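Local coordinates for thiol transferase (PDB 4F0B) that is a fungal glutathione transferase of the Ure2p class that binds oxidized glutathione and probably acts in glutathione-dependent thiol transfer, at the interface of chains A and B. Sequence-based numbering; all coordinates share one arbitrary frame. Chains: chain A/B, Thiol transferase.

The interface of chains A and B. Residues chain A 79-82, 86, 90; chain B 113, 117.
B:Gln117, reaching from helix 109-138 of one subunit, lays its carboxamide against strand 79-82 of the other, and its carbonyl oxygen OE1 accepts the backbone N-H of A:Phe82, with N and OE1 3.0 Å apart. With 161° at the hydrogen the bond is fairly straight, but the donor stands well above the carbonyl plane, away from the lone pairs. Past CB the glutamine chain runs straight (chi2 175°), which carries the amide across A:Val81 at about a right angle, NE2 lying 3.7 Å from the methyl CG1. The ring of A:Phe82 is turned 82° from the amide plane, and its carbon CE1 lies 3.5 Å from OE1. From the opposite direction A:Phe79 makes a loose approach, its ring also nearly perpendicular to the amide and its CZ 4.1 Å from NE2. Rotation of the amide is fixed from its nitrogen side too: NE2 donates to OG of B:Ser113, one helical turn earlier, at 3.0 Å, and has a weak bond to the carbonyl of A:Pro80. A leucine in place of B:Gln117 would probably leave the A:Phe82 N-H without its acceptor and B:Ser113 OG without this donor. The two copies pair about a two-fold axis, probably as the dimer usual for glutathione transferases, so the patch recurs with chains exchanged. The B:Ser113 hydroxyl, anti to its own backbone nitrogen, meets the A:Phe79 ring edge in plane, and water 1 links OG to the A:Ala86 carbonyl O, 2.8 Å from each.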
# COMPACT_ATOMS: atom_id res chain seq x y z
N PHE A 79 9.60 19.54 4.03
CA PHE A 79 8.46 18.86 3.36
C PHE A 79 8.28 17.48 3.97
O PHE A 79 9.21 16.68 3.95
CB PHE A 79 8.74 18.71 1.85
CG PHE A 79 7.65 18.00 1.11
CD1 PHE A 79 6.44 18.64 0.85
CD2 PHE A 79 7.83 16.69 0.68
CE1 PHE A 79 5.42 17.99 0.18
CE2 PHE A 79 6.80 16.02 0.01
CZ PHE A 79 5.59 16.69 -0.26
N PRO A 80 7.09 17.17 4.50
CA PRO A 80 6.91 15.88 5.19
C PRO A 80 6.47 14.76 4.24
O PRO A 80 5.71 14.98 3.29
CB PRO A 80 5.78 16.18 6.20
CG PRO A 80 4.92 17.22 5.49
CD PRO A 80 5.91 18.06 4.66
N VAL A 81 6.97 13.55 4.51
CA VAL A 81 6.50 12.37 3.77
C VAL A 81 6.29 11.25 4.77
O VAL A 81 7.20 10.91 5.55
CB VAL A 81 7.55 11.90 2.70
CG1 VAL A 81 6.93 10.81 1.85
CG2 VAL A 81 8.02 13.07 1.82
N PHE A 82 5.10 10.66 4.74
CA PHE A 82 4.82 9.49 5.58
C PHE A 82 4.44 8.31 4.67
O PHE A 82 4.22 8.51 3.45
CB PHE A 82 3.77 9.78 6.70
CG PHE A 82 2.35 9.97 6.21
CD1 PHE A 82 1.96 11.15 5.60
CD2 PHE A 82 1.39 8.98 6.42
CE1 PHE A 82 0.64 11.32 5.14
CE2 PHE A 82 0.07 9.16 5.97
CZ PHE A 82 -0.30 10.32 5.34
N ALA A 86 5.97 5.33 0.17
CA ALA A 86 5.93 6.69 -0.39
C ALA A 86 7.25 7.42 -0.09
O ALA A 86 7.75 8.22 -0.91
CB ALA A 86 4.73 7.49 0.20
N TYR A 90 9.76 8.94 -2.84
CA TYR A 90 10.18 10.34 -2.77
C TYR A 90 11.70 10.49 -2.78
O TYR A 90 12.26 11.30 -3.50
CB TYR A 90 9.67 10.97 -1.47
CG TYR A 90 10.05 12.42 -1.34
CD1 TYR A 90 9.24 13.42 -1.90
CD2 TYR A 90 11.23 12.81 -0.70
CE1 TYR A 90 9.61 14.78 -1.80
CE2 TYR A 90 11.60 14.15 -0.60
CZ TYR A 90 10.79 15.13 -1.16
OH TYR A 90 11.16 16.47 -1.06
N SER B 113 3.93 13.52 -4.60
CA SER B 113 4.28 12.81 -3.37
C SER B 113 3.11 12.76 -2.41
O SER B 113 2.82 11.70 -1.85
CB SER B 113 5.49 13.41 -2.69
OG SER B 113 5.76 12.68 -1.50
N GLN B 117 1.38 9.47 -0.85
CA GLN B 117 1.28 9.24 0.59
C GLN B 117 -0.14 8.82 0.98
O GLN B 117 -0.32 7.86 1.76
CB GLN B 117 1.69 10.49 1.35
CG GLN B 117 3.17 10.82 1.13
CD GLN B 117 3.51 12.14 1.79
OE1 GLN B 117 3.26 12.34 3.00
NE2 GLN B 117 4.12 13.07 1.02
O HOH W 1 6.36 10.16 -2.44